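Local coordinates for protein ethylbenzene dehydrogenase alpha-subunit (Aromatoleum aromaticum, PDB 2IVF) that belongs to the molybdopterin oxidoreductase family and holds a molybdenum atom, an iron/sulfur cluster and the ligands MGD and MD1, at residues Lys584-Asn589 against Leu816-Tyr821; Ile746-Gly751 against Asp756-Lys761; Asp242-Leu245 against Leu249-Met252. All coordinates share one frame; numbering follows the deposited sequence.

Contact 1: Lys584-Asn589 against Leu816-Tyr821; sequences KGWWTN and LDHDWY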
ATOM      1  N   LYS A 584       3.191  30.585  32.934  1.00 29.95           N
ATOM      2  CA  LYS A 584       1.884  30.331  33.557  1.00 29.80           C
ATOM      3  C   LYS A 584       1.753  28.927  34.164  1.00 28.77           C
ATOM      4  O   LYS A 584       0.742  28.599  34.766  1.00 27.99           O
ATOM      5  CB  LYS A 584       0.750  30.632  32.555  1.00 29.79           C
ATOM      6  CG  LYS A 584       0.663  32.123  32.223  1.00 31.61           C
ATOM      7  CD  LYS A 584      -0.384  32.464  31.162  1.00 30.87           C
ATOM      8  CE  LYS A 584      -0.451  33.979  31.011  1.00 32.32           C
ATOM      9  NZ  LYS A 584      -1.323  34.408  29.881  1.00 34.09           N
ATOM     10  N   GLY A 585       2.787  28.109  34.040  1.00 28.20           N
ATOM     11  CA  GLY A 585       2.791  26.804  34.668  1.00 27.97           C
ATOM     12  C   GLY A 585       2.063  25.798  33.813  1.00 27.93           C
ATOM     13  O   GLY A 585       1.718  24.694  34.282  1.00 27.26           O
ATOM     14  N   TRP A 586       1.844  26.150  32.548  1.00 27.54           N
ATOM     15  CA  TRP A 586       1.115  25.253  31.653  1.00 27.68           C
ATOM     16  C   TRP A 586       1.974  24.105  31.145  1.00 27.97           C
ATOM     17  O   TRP A 586       1.434  23.066  30.744  1.00 28.69           O
ATOM     18  CB  TRP A 586       0.514  26.036  30.490  1.00 27.85           C
ATOM     19  CG  TRP A 586      -0.549  26.943  30.906  1.00 27.57           C
ATOM     20  CD1 TRP A 586      -1.203  26.964  32.124  1.00 29.18           C
ATOM     21  CD2 TRP A 586      -1.095  28.016  30.142  1.00 28.83           C
ATOM     22  NE1 TRP A 586      -2.115  27.986  32.147  1.00 28.96           N
ATOM     23  CE2 TRP A 586      -2.073  28.643  30.942  1.00 28.60           C
ATOM     24  CE3 TRP A 586      -0.844  28.520  28.857  1.00 26.45           C
ATOM     25  CZ2 TRP A 586      -2.805  29.735  30.492  1.00 29.84           C
ATOM     26  CZ3 TRP A 586      -1.569  29.592  28.415  1.00 27.59           C
ATOM     27  CH2 TRP A 586      -2.537  30.194  29.223  1.00 28.66           C
ATOM     28  N   TRP A 587       3.294  24.299  31.122  1.00 27.53           N
ATOM     29  CA  TRP A 587       4.213  23.206  30.848  1.00 28.41           C
ATOM     30  C   TRP A 587       5.234  23.207  31.948  1.00 29.27           C
ATOM     31  O   TRP A 587       5.724  24.262  32.300  1.00 29.90           O
ATOM     32  CB  TRP A 587       4.882  23.357  29.480  1.00 27.60           C
ATOM     33  CG  TRP A 587       3.842  23.503  28.395  1.00 27.07           C
ATOM     34  CD1 TRP A 587       3.374  24.677  27.885  1.00 26.73           C
ATOM     35  CD2 TRP A 587       3.077  22.460  27.765  1.00 27.74           C
ATOM     36  NE1 TRP A 587       2.397  24.436  26.959  1.00 27.26           N
ATOM     37  CE2 TRP A 587       2.211  23.081  26.844  1.00 25.78           C
ATOM     38  CE3 TRP A 587       3.083  21.059  27.845  1.00 26.80           C
ATOM     39  CZ2 TRP A 587       1.325  22.358  26.048  1.00 25.75           C
ATOM     40  CZ3 TRP A 587       2.219  20.345  27.045  1.00 27.16           C
ATOM     41  CH2 TRP A 587       1.357  20.994  26.145  1.00 25.70           C
ATOM     42  N   THR A 588       5.542  22.009  32.460  1.00 30.12           N
ATOM     43  CA  THR A 588       6.424  21.792  33.615  1.00 30.30           C
ATOM     44  C   THR A 588       7.689  21.056  33.188  1.00 30.74           C
ATOM     45  O   THR A 588       7.846  20.728  32.008  1.00 30.11           O
ATOM     46  CB  THR A 588       5.704  20.957  34.651  1.00 30.38           C
ATOM     47  OG1 THR A 588       5.486  19.637  34.137  1.00 31.05           O
ATOM     48  CG2 THR A 588       4.352  21.612  35.027  1.00 32.08           C
ATOM     49  N   ASN A 589       8.592  20.788  34.137  1.00 31.39           N
ATOM     50  CA  ASN A 589       9.821  20.043  33.818  1.00 31.32           C
ATOM     51  C   ASN A 589       9.588  18.585  33.476  1.00 30.88           C
ATOM     52  O   ASN A 589      10.509  17.908  32.973  1.00 31.20           O
ATOM     53  CB  ASN A 589      10.864  20.111  34.955  1.00 32.21           C
ATOM     54  CG  ASN A 589      12.331  19.776  34.450  1.00 34.63           C
ATOM     55  OD1 ASN A 589      12.560  18.834  33.631  1.00 40.36           O
ATOM     56  ND2 ASN A 589      13.294  20.558  34.916  1.00 39.63           N
ATOM     57  N   LEU A 816     -14.380  28.757  21.795  1.00 21.36           N
ATOM     58  CA  LEU A 816     -13.252  28.646  22.751  1.00 21.41           C
ATOM     59  C   LEU A 816     -12.890  30.047  23.183  1.00 22.06           C
ATOM     60  O   LEU A 816     -12.279  30.800  22.433  1.00 22.87           O
ATOM     61  CB  LEU A 816     -12.059  27.923  22.148  1.00 22.50           C
ATOM     62  CG  LEU A 816     -12.431  26.550  21.563  1.00 20.59           C
ATOM     63  CD1 LEU A 816     -11.267  25.939  20.758  1.00 20.80           C
ATOM     64  CD2 LEU A 816     -12.864  25.567  22.650  1.00 19.70           C
ATOM     65  N   ASP A 817     -13.313  30.397  24.383  1.00 21.59           N
ATOM     66  CA  ASP A 817     -13.236  31.802  24.849  1.00 21.29           C
ATOM     67  C   ASP A 817     -11.972  32.124  25.647  1.00 21.11           C
ATOM     68  O   ASP A 817     -11.921  33.107  26.363  1.00 21.98           O
ATOM     69  CB  ASP A 817     -14.523  32.210  25.554  1.00 20.85           C
ATOM     70  CG  ASP A 817     -14.650  31.652  26.970  1.00 21.24           C
ATOM     71  OD1 ASP A 817     -14.078  30.564  27.268  1.00 23.00           O
ATOM     72  OD2 ASP A 817     -15.311  32.311  27.789  1.00 22.25           O
ATOM     73  N   HIS A 818     -10.961  31.284  25.467  1.00 22.21           N
ATOM     74  CA  HIS A 818      -9.624  31.438  26.015  1.00 21.63           C
ATOM     75  C   HIS A 818      -8.986  32.625  25.303  1.00 21.59           C
ATOM     76  O   HIS A 818      -9.106  32.769  24.090  1.00 20.53           O
ATOM     77  CB  HIS A 818      -8.872  30.124  25.721  1.00 22.71           C
ATOM     78  CG  HIS A 818      -7.497  30.034  26.297  1.00 23.13           C
ATOM     79  ND1 HIS A 818      -6.431  30.763  25.812  1.00 24.62           N
ATOM     80  CD2 HIS A 818      -6.997  29.249  27.285  1.00 25.09           C
ATOM     81  CE1 HIS A 818      -5.344  30.469  26.511  1.00 24.05           C
ATOM     82  NE2 HIS A 818      -5.661  29.552  27.413  1.00 22.52           N
ATOM     83  N   ASP A 819      -8.278  33.455  26.062  1.00 21.06           N
ATOM     84  CA  ASP A 819      -7.641  34.687  25.544  1.00 21.59           C
ATOM     85  C   ASP A 819      -6.826  34.512  24.281  1.00 21.37           C
ATOM     86  O   ASP A 819      -6.930  35.321  23.365  1.00 22.20           O
ATOM     87  CB  ASP A 819      -6.766  35.320  26.632  1.00 20.89           C
ATOM     88  CG  ASP A 819      -7.587  35.879  27.787  1.00 23.82           C
ATOM     89  OD1 ASP A 819      -8.796  36.151  27.598  1.00 24.32           O
ATOM     90  OD2 ASP A 819      -7.006  36.081  28.880  1.00 22.24           O
ATOM     91  N   TRP A 820      -6.033  33.451  24.215  1.00 21.70           N
ATOM     92  CA  TRP A 820      -5.214  33.206  23.032  1.00 22.25           C
ATOM     93  C   TRP A 820      -6.074  33.009  21.792  1.00 21.56           C
ATOM     94  O   TRP A 820      -5.745  33.499  20.701  1.00 22.61           O
ATOM     95  CB  TRP A 820      -4.350  31.970  23.216  1.00 22.45           C
ATOM     96  CG  TRP A 820      -3.195  32.132  24.168  1.00 23.58           C
ATOM     97  CD1 TRP A 820      -3.064  32.997  25.171  1.00 23.26           C
ATOM     98  CD2 TRP A 820      -2.074  31.252  24.237  1.00 23.69           C
ATOM     99  NE1 TRP A 820      -1.874  32.777  25.841  1.00 23.80           N
ATOM    100  CE2 TRP A 820      -1.259  31.690  25.281  1.00 24.32           C
ATOM    101  CE3 TRP A 820      -1.680  30.146  23.490  1.00 24.35           C
ATOM    102  CZ2 TRP A 820      -0.051  31.069  25.591  1.00 23.46           C
ATOM    103  CZ3 TRP A 820      -0.492  29.524  23.802  1.00 23.50           C
ATOM    104  CH2 TRP A 820       0.300  29.980  24.845  1.00 23.69           C
ATOM    105  N   TYR A 821      -7.142  32.233  21.929  1.00 22.21           N
ATOM    106  CA  TYR A 821      -8.072  32.004  20.821  1.00 22.09           C
ATOM    107  C   TYR A 821      -8.881  33.224  20.398  1.00 22.73           C
ATOM    108  O   TYR A 821      -9.020  33.520  19.203  1.00 22.59           O
ATOM    109  CB  TYR A 821      -8.998  30.816  21.129  1.00 23.01           C
ATOM    110  CG  TYR A 821      -8.264  29.507  20.969  1.00 21.42           C
ATOM    111  CD1 TYR A 821      -7.274  29.131  21.873  1.00 20.21           C
ATOM    112  CD2 TYR A 821      -8.542  28.657  19.898  1.00 22.21           C
ATOM    113  CE1 TYR A 821      -6.596  27.957  21.723  1.00 22.48           C
ATOM    114  CE2 TYR A 821      -7.879  27.511  19.750  1.00 22.47           C
ATOM    115  CZ  TYR A 821      -6.909  27.155  20.641  1.00 20.44           C
ATOM    116  OH  TYR A 821      -6.264  25.992  20.449  1.00 25.01           O
TER
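W586 reaches from the loop that follows helix 574-583 into a corner made by H818 and W820. Its CB leaves the backbone with CG anti to the carbonyl carbon (chi1 -68°), which sends the indole toward the second segment. The six-membered ring then passes beneath K584, whose CB sits 3.8 Å above the indole plane and over its centre. Farther out, CZ3 meets W820 CZ2 at 3.5 Å, the closest approach between the segments. The two six-membered rings form an offset edge-to-face pair with planes at 62°, the edge of W586 turned to the face of W820. At the tip, CH2 lies 3.7 Å from H818 NE2, the imidazole being inclined obliquely to the indole. This three-ring cluster joins two helix ends: G585, at positive phi where glycine is favoured, closes a Schellman motif after helix 574-583, and H818 is the N-cap of helix 819-824. H818 ND1 accepts from W820 N at 3.2 Å, nearly in the imidazole plane, while NE2 is hydrogen-bonded to the carbonyl of G947. On W820 the indole NE1 is hydrogen-bonded to E580 OE2, an oxygen that also forms a salt bridge with K584 NZ.

Contact 2: Ile746-Gly751 against Asp756-Lys761; sequences INRAVG and DYTYEK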
ATOM      1  N   ILE A 746      -3.854  -9.954  30.264  1.00 22.74           N
ATOM      2  CA  ILE A 746      -4.213  -8.546  30.401  1.00 22.71           C
ATOM      3  C   ILE A 746      -5.546  -8.305  29.679  1.00 22.44           C
ATOM      4  O   ILE A 746      -6.453  -7.771  30.274  1.00 22.44           O
ATOM      5  CB  ILE A 746      -3.129  -7.605  29.831  1.00 22.99           C
ATOM      6  CG1 ILE A 746      -1.857  -7.633  30.692  1.00 23.15           C
ATOM      7  CG2 ILE A 746      -3.720  -6.171  29.637  1.00 22.34           C
ATOM      8  CD1 ILE A 746      -0.632  -7.025  29.985  1.00 21.86           C
ATOM      9  N   ASN A 747      -5.683  -8.766  28.424  1.00 22.53           N
ATOM     10  CA  ASN A 747      -6.933  -8.602  27.688  1.00 22.71           C
ATOM     11  C   ASN A 747      -8.115  -9.265  28.383  1.00 22.82           C
ATOM     12  O   ASN A 747      -9.253  -8.753  28.350  1.00 23.68           O
ATOM     13  CB  ASN A 747      -6.801  -9.134  26.230  1.00 22.07           C
ATOM     14  CG  ASN A 747      -6.097  -8.153  25.289  1.00 22.43           C
ATOM     15  OD1 ASN A 747      -5.834  -8.480  24.134  1.00 24.70           O
ATOM     16  ND2 ASN A 747      -5.778  -6.976  25.767  1.00 19.95           N
ATOM     17  N   ARG A 748      -7.874 -10.405  29.015  1.00 22.69           N
ATOM     18  CA  ARG A 748      -8.944 -11.093  29.754  1.00 22.40           C
ATOM     19  C   ARG A 748      -9.366 -10.339  31.015  1.00 22.57           C
ATOM     20  O   ARG A 748     -10.534 -10.294  31.381  1.00 22.86           O
ATOM     21  CB  ARG A 748      -8.505 -12.502  30.153  1.00 21.88           C
ATOM     22  CG  ARG A 748      -8.333 -13.483  28.985  1.00 21.05           C
ATOM     23  CD  ARG A 748      -7.453 -14.640  29.392  1.00 21.12           C
ATOM     24  NE  ARG A 748      -8.180 -15.608  30.178  1.00 22.42           N
ATOM     25  CZ  ARG A 748      -7.625 -16.560  30.920  1.00 22.47           C
ATOM     26  NH1 ARG A 748      -6.316 -16.663  31.033  1.00 22.32           N
ATOM     27  NH2 ARG A 748      -8.392 -17.388  31.580  1.00 21.78           N
ATOM     28  N   ALA A 749      -8.375  -9.783  31.683  1.00 23.19           N
ATOM     29  CA  ALA A 749      -8.537  -9.074  32.927  1.00 23.37           C
ATOM     30  C   ALA A 749      -9.312  -7.784  32.725  1.00 23.78           C
ATOM     31  O   ALA A 749     -10.093  -7.418  33.582  1.00 26.01           O
ATOM     32  CB  ALA A 749      -7.152  -8.783  33.539  1.00 22.92           C
ATOM     33  N   VAL A 750      -9.105  -7.115  31.608  1.00 24.35           N
ATOM     34  CA  VAL A 750      -9.754  -5.821  31.329  1.00 25.16           C
ATOM     35  C   VAL A 750     -10.982  -5.895  30.430  1.00 25.82           C
ATOM     36  O   VAL A 750     -11.475  -4.866  29.964  1.00 28.00           O
ATOM     37  CB  VAL A 750      -8.742  -4.805  30.749  1.00 25.38           C
ATOM     38  CG1 VAL A 750      -7.563  -4.694  31.707  1.00 24.92           C
ATOM     39  CG2 VAL A 750      -8.252  -5.169  29.320  1.00 22.77           C
ATOM     40  N   GLY A 751     -11.423  -7.106  30.128  1.00 25.94           N
ATOM     41  CA  GLY A 751     -12.624  -7.302  29.316  1.00 25.25           C
ATOM     42  C   GLY A 751     -12.487  -7.204  27.808  1.00 24.65           C
ATOM     43  O   GLY A 751     -13.486  -7.216  27.073  1.00 24.28           O
ATOM     44  N   ASP A 756     -12.631 -16.372  29.779  1.00 26.05           N
ATOM     45  CA  ASP A 756     -12.184 -17.742  29.434  1.00 26.76           C
ATOM     46  C   ASP A 756     -11.456 -17.876  28.073  1.00 26.43           C
ATOM     47  O   ASP A 756     -11.244 -18.966  27.570  1.00 26.88           O
ATOM     48  CB  ASP A 756     -13.399 -18.696  29.487  1.00 27.90           C
ATOM     49  CG  ASP A 756     -14.459 -18.387  28.430  1.00 31.78           C
ATOM     50  OD1 ASP A 756     -14.355 -17.373  27.702  1.00 34.18           O
ATOM     51  OD2 ASP A 756     -15.414 -19.188  28.333  1.00 35.39           O
ATOM     52  N   TYR A 757     -11.122 -16.761  27.460  1.00 25.47           N
ATOM     53  CA  TYR A 757     -10.446 -16.768  26.175  1.00 25.44           C
ATOM     54  C   TYR A 757      -8.935 -16.790  26.345  1.00 25.05           C
ATOM     55  O   TYR A 757      -8.252 -15.769  26.274  1.00 26.45           O
ATOM     56  CB  TYR A 757     -10.864 -15.593  25.329  1.00 25.13           C
ATOM     57  CG  TYR A 757     -10.524 -15.817  23.884  1.00 24.61           C
ATOM     58  CD1 TYR A 757     -11.346 -16.621  23.083  1.00 23.84           C
ATOM     59  CD2 TYR A 757      -9.361 -15.277  23.326  1.00 24.70           C
ATOM     60  CE1 TYR A 757     -11.047 -16.847  21.742  1.00 26.04           C
ATOM     61  CE2 TYR A 757      -9.035 -15.502  21.988  1.00 25.91           C
ATOM     62  CZ  TYR A 757      -9.886 -16.293  21.190  1.00 25.35           C
ATOM     63  OH  TYR A 757      -9.566 -16.545  19.862  1.00 26.31           O
ATOM     64  N   THR A 758      -8.427 -17.996  26.504  1.00 24.40           N
ATOM     65  CA  THR A 758      -7.052 -18.258  26.805  1.00 23.40           C
ATOM     66  C   THR A 758      -6.178 -18.193  25.582  1.00 23.47           C
ATOM     67  O   THR A 758      -6.649 -18.232  24.435  1.00 22.05           O
ATOM     68  CB  THR A 758      -6.933 -19.670  27.369  1.00 23.53           C
ATOM     69  OG1 THR A 758      -7.451 -20.584  26.395  1.00 20.95           O
ATOM     70  CG2 THR A 758      -7.732 -19.817  28.667  1.00 21.17           C
ATOM     71  N   TYR A 759      -4.883 -18.151  25.830  1.00 23.76           N
ATOM     72  CA  TYR A 759      -3.885 -18.216  24.770  1.00 24.99           C
ATOM     73  C   TYR A 759      -4.032 -19.463  23.884  1.00 25.66           C
ATOM     74  O   TYR A 759      -3.854 -19.397  22.665  1.00 24.55           O
ATOM     75  CB  TYR A 759      -2.484 -18.194  25.390  1.00 25.89           C
ATOM     76  CG  TYR A 759      -1.390 -18.264  24.374  1.00 25.93           C
ATOM     77  CD1 TYR A 759      -1.227 -17.245  23.442  1.00 28.56           C
ATOM     78  CD2 TYR A 759      -0.503 -19.330  24.341  1.00 28.28           C
ATOM     79  CE1 TYR A 759      -0.199 -17.283  22.503  1.00 29.47           C
ATOM     80  CE2 TYR A 759       0.542 -19.372  23.403  1.00 27.54           C
ATOM     81  CZ  TYR A 759       0.683 -18.349  22.490  1.00 29.05           C
ATOM     82  OH  TYR A 759       1.683 -18.384  21.546  1.00 30.45           O
ATOM     83  N   GLU A 760      -4.340 -20.595  24.511  1.00 26.39           N
ATOM     84  CA  GLU A 760      -4.634 -21.813  23.771  1.00 27.22           C
ATOM     85  C   GLU A 760      -5.758 -21.571  22.743  1.00 27.00           C
ATOM     86  O   GLU A 760      -5.650 -21.973  21.565  1.00 27.48           O
ATOM     87  CB  GLU A 760      -5.003 -22.909  24.745  1.00 27.02           C
ATOM     88  CG  GLU A 760      -5.349 -24.237  24.092  1.00 31.35           C
ATOM     89  CD  GLU A 760      -4.124 -25.065  23.728  1.00 39.79           C
ATOM     90  OE1 GLU A 760      -2.984 -24.520  23.753  1.00 43.14           O
ATOM     91  OE2 GLU A 760      -4.325 -26.280  23.438  1.00 47.42           O
ATOM     92  N   LYS A 761      -6.824 -20.886  23.149  1.00 26.30           N
ATOM     93  CA  LYS A 761      -7.940 -20.657  22.214  1.00 26.31           C
ATOM     94  C   LYS A 761      -7.479 -19.687  21.126  1.00 25.69           C
ATOM     95  O   LYS A 761      -7.745 -19.876  19.935  1.00 25.09           O
ATOM     96  CB  LYS A 761      -9.167 -20.083  22.917  1.00 26.63           C
ATOM     97  CG  LYS A 761      -9.904 -21.028  23.854  1.00 29.27           C
ATOM     98  CD  LYS A 761     -11.306 -20.458  24.150  1.00 28.99           C
ATOM     99  CE  LYS A 761     -11.966 -21.137  25.359  1.00 31.73           C
ATOM    100  NZ  LYS A 761     -13.318 -20.523  25.656  1.00 32.62           N
TER
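R748, in the last turn of helix 736-749, and Y757, in the loop leading to helix 759-765, bring their backbones closest, with CA atoms 6.9 Å apart. Y757 is the centre of an inverse gamma turn, whose T758 N to D756 O bond is weak at 3.2 Å. The carbonyl oxygen of Y757 lies beside the arginine chain, and what it meets there is methylene: R748 CD lies 3.4 Å from Y757 O, with R748 CG close by. This oxygen is buried by the contact and has no hydrogen-bond partner in the model. The arginine chain is bent at chi3 (79°), which turns the guanidinium across the loop, where T758 CG2 lies over one face, 3.8 Å from R748 NH2. The polar partners of the guanidinium come from beyond the two segments. A long, flexible cation suits this place, since its methylenes pack on the turn while NE holds the connecting loop by a hydrogen bond to K755 O and NH1 makes a salt bridge with D745 of its own helix. Threonine is equally apt, because its two branches divide the work. The methyl stands against the guanidinium, whereas T758 OG1 accepts a weak capping bond from K761 N at 3.3 Å. K761 in turn lays its CB 3.9 Å above the plane of the Y757 ring, offset toward the rim, and its NZ makes a long salt bridge with D756. The whole is a helix-loop-helix connection, with an arginine at the end of the first helix meeting the inverse gamma turn and threonine N-cap that begin the next.

Contact 3: Asp242-Leu245 against Leu249-Met252; sequences DNLL and LIFM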
ATOM      1  N   ASP A 242     -17.871  -1.368   9.032  1.00 21.47           N
ATOM      2  CA  ASP A 242     -19.230  -1.764   8.621  1.00 22.05           C
ATOM      3  C   ASP A 242     -20.274  -0.728   9.066  1.00 22.82           C
ATOM      4  O   ASP A 242     -21.386  -0.748   8.560  1.00 21.23           O
ATOM      5  CB  ASP A 242     -19.606  -3.187   9.065  1.00 22.32           C
ATOM      6  CG  ASP A 242     -19.510  -3.408  10.588  1.00 24.43           C
ATOM      7  OD1 ASP A 242     -19.030  -2.482  11.283  1.00 22.14           O
ATOM      8  OD2 ASP A 242     -19.838  -4.527  11.075  1.00 24.19           O
ATOM      9  N   ASN A 243     -19.869   0.223   9.930  1.00 21.17           N
ATOM     10  CA  ASN A 243     -20.718   1.372  10.313  1.00 21.35           C
ATOM     11  C   ASN A 243     -21.106   2.199   9.079  1.00 21.72           C
ATOM     12  O   ASN A 243     -22.213   2.758   9.020  1.00 22.34           O
ATOM     13  CB  ASN A 243     -20.000   2.276  11.296  1.00 21.17           C
ATOM     14  CG  ASN A 243     -20.892   3.380  11.872  1.00 20.76           C
ATOM     15  OD1 ASN A 243     -21.985   3.112  12.361  1.00 21.65           O
ATOM     16  ND2 ASN A 243     -20.409   4.618  11.835  1.00 22.92           N
ATOM     17  N   LEU A 244     -20.260   2.200   8.056  1.00 22.10           N
ATOM     18  CA  LEU A 244     -20.593   2.900   6.799  1.00 22.30           C
ATOM     19  C   LEU A 244     -21.838   2.344   6.143  1.00 23.15           C
ATOM     20  O   LEU A 244     -22.534   3.050   5.426  1.00 22.86           O
ATOM     21  CB  LEU A 244     -19.447   2.806   5.786  1.00 22.14           C
ATOM     22  CG  LEU A 244     -18.102   3.473   6.037  1.00 24.05           C
ATOM     23  CD1 LEU A 244     -17.263   3.399   4.740  1.00 22.39           C
ATOM     24  CD2 LEU A 244     -18.275   4.906   6.560  1.00 22.74           C
ATOM     25  N   LEU A 245     -22.157   1.083   6.409  1.00 23.20           N
ATOM     26  CA  LEU A 245     -23.345   0.504   5.835  1.00 22.98           C
ATOM     27  C   LEU A 245     -24.650   1.057   6.426  1.00 24.09           C
ATOM     28  O   LEU A 245     -25.724   0.813   5.884  1.00 24.23           O
ATOM     29  CB  LEU A 245     -23.304  -0.972   6.006  1.00 22.57           C
ATOM     30  CG  LEU A 245     -22.179  -1.677   5.237  1.00 21.60           C
ATOM     31  CD1 LEU A 245     -22.134  -3.154   5.645  1.00 19.14           C
ATOM     32  CD2 LEU A 245     -22.416  -1.494   3.728  1.00 19.73           C
ATOM     33  N   LEU A 249     -24.831   9.183   3.871  1.00 21.44           N
ATOM     34  CA  LEU A 249     -23.948  10.163   3.235  1.00 22.62           C
ATOM     35  C   LEU A 249     -22.623  10.000   3.927  1.00 22.68           C
ATOM     36  O   LEU A 249     -22.601   9.938   5.166  1.00 22.39           O
ATOM     37  CB  LEU A 249     -24.412  11.595   3.484  1.00 23.03           C
ATOM     38  CG  LEU A 249     -23.621  12.771   2.914  1.00 21.46           C
ATOM     39  CD1 LEU A 249     -23.506  12.641   1.392  1.00 22.88           C
ATOM     40  CD2 LEU A 249     -24.302  14.134   3.337  1.00 21.97           C
ATOM     41  N   ILE A 250     -21.573   9.765   3.139  1.00 22.09           N
ATOM     42  CA  ILE A 250     -20.240   9.445   3.654  1.00 22.92           C
ATOM     43  C   ILE A 250     -19.234  10.455   3.103  1.00 24.19           C
ATOM     44  O   ILE A 250     -19.124  10.657   1.868  1.00 24.50           O
ATOM     45  CB  ILE A 250     -19.784   8.033   3.247  1.00 23.47           C
ATOM     46  CG1 ILE A 250     -20.765   6.963   3.759  1.00 22.02           C
ATOM     47  CG2 ILE A 250     -18.326   7.771   3.715  1.00 20.61           C
ATOM     48  CD1 ILE A 250     -20.715   5.595   3.060  1.00 22.96           C
ATOM     49  N   PHE A 251     -18.502  11.089   4.001  1.00 24.49           N
ATOM     50  CA  PHE A 251     -17.421  12.012   3.649  1.00 23.91           C
ATOM     51  C   PHE A 251     -16.047  11.442   3.964  1.00 25.78           C
ATOM     52  O   PHE A 251     -15.695  11.267   5.142  1.00 25.42           O
ATOM     53  CB  PHE A 251     -17.558  13.338   4.433  1.00 25.20           C
ATOM     54  CG  PHE A 251     -18.682  14.184   3.997  1.00 23.93           C
ATOM     55  CD1 PHE A 251     -18.569  15.004   2.880  1.00 19.78           C
ATOM     56  CD2 PHE A 251     -19.854  14.211   4.722  1.00 23.88           C
ATOM     57  CE1 PHE A 251     -19.623  15.791   2.467  1.00 22.92           C
ATOM     58  CE2 PHE A 251     -20.893  15.021   4.335  1.00 23.71           C
ATOM     59  CZ  PHE A 251     -20.797  15.793   3.190  1.00 24.23           C
ATOM     60  N   MET A 252     -15.261  11.163   2.918  1.00 23.82           N
ATOM     61  CA  MET A 252     -13.858  10.779   3.060  1.00 23.46           C
ATOM     62  C   MET A 252     -13.066  12.042   2.877  1.00 24.03           C
ATOM     63  O   MET A 252     -13.114  12.620   1.794  1.00 24.13           O
ATOM     64  CB  MET A 252     -13.473   9.769   1.980  1.00 23.26           C
ATOM     65  CG  MET A 252     -14.202   8.455   2.145  1.00 23.19           C
ATOM     66  SD  MET A 252     -13.438   7.563   3.522  1.00 29.06           S
ATOM     67  CE  MET A 252     -14.814   6.675   4.186  1.00 29.88           C
TER
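L244 and I250 pack branch to branch, L244 from a 3-10 turn and I250 from strand 249-253 just beyond it. Their side chains cross at about a right angle, with L244 CD2 4.0 Å from I250 CG2. The other arm of the isoleucine reaches back to the turn, where I250 CD1 comes to 3.9 Å from L244 O. I250 thus touches L244 with both branches: CG1, anti to the carbonyl carbon (chi1 -59°), carries CD1 to the turn, while CG2, anti to the backbone N, meets the leucine methyl. Two residues on, M252 adds a tip-to-tip touch, its CE 4.1 Å from L244 CD1. The methionine chain is bent at chi2 (-75°) and again at chi3, which carries the methyl back toward the leucine; a long unbranched side chain suits this gap.

The backbones lie farther apart, 7.3 Å between the CA atoms of L244 and I250, and no hydrogen bond joins them. Here the looser side is not a solvent side, since all three touching residues are buried. The turn looks elsewhere for its polar contacts: N243 binds the backbone of G475 and T476, D242 OD1 is hydrogen-bonded to S240 OG, and L245, whose CB points away from the strand, gives its carbonyl to K274.

Strand 249-253 is an inner strand of a four-stranded parallel sheet, between 277-281 and 440-444, and L268 of helix 265-274 lies against both L244 and I250. The M252 side chain is about 8 Å from the MGD ligand. With the backbone of L249, I250 and F251 hydrogen-bonded to neighbouring strands, the side chains that meet the turn are apolar and no directional bond crosses the seam, which is therefore held by shape and by exclusion of water.

Overall arrangement
Contact 3 is the core member of the set: every touching residue is buried, and the joint between a turn and a parallel sheet is made by apolar side chains, without a hydrogen bond across it. Contacts 1 and 2 are only partly buried and lie farther from the chain centre, and each joins the end of one helix to the start of another. Their chemistry differs all the same, aromatic rings carrying contact 1 and an arginine with a threonine carrying contact 2. Contact 1 bridges chain parts 227 residues apart, and contact 2 is nested inside that loop; contacts 2 and 3 are local. No two share an element or touch: even contacts 2 and 3 stay about 17 Å apart at their nearest atoms.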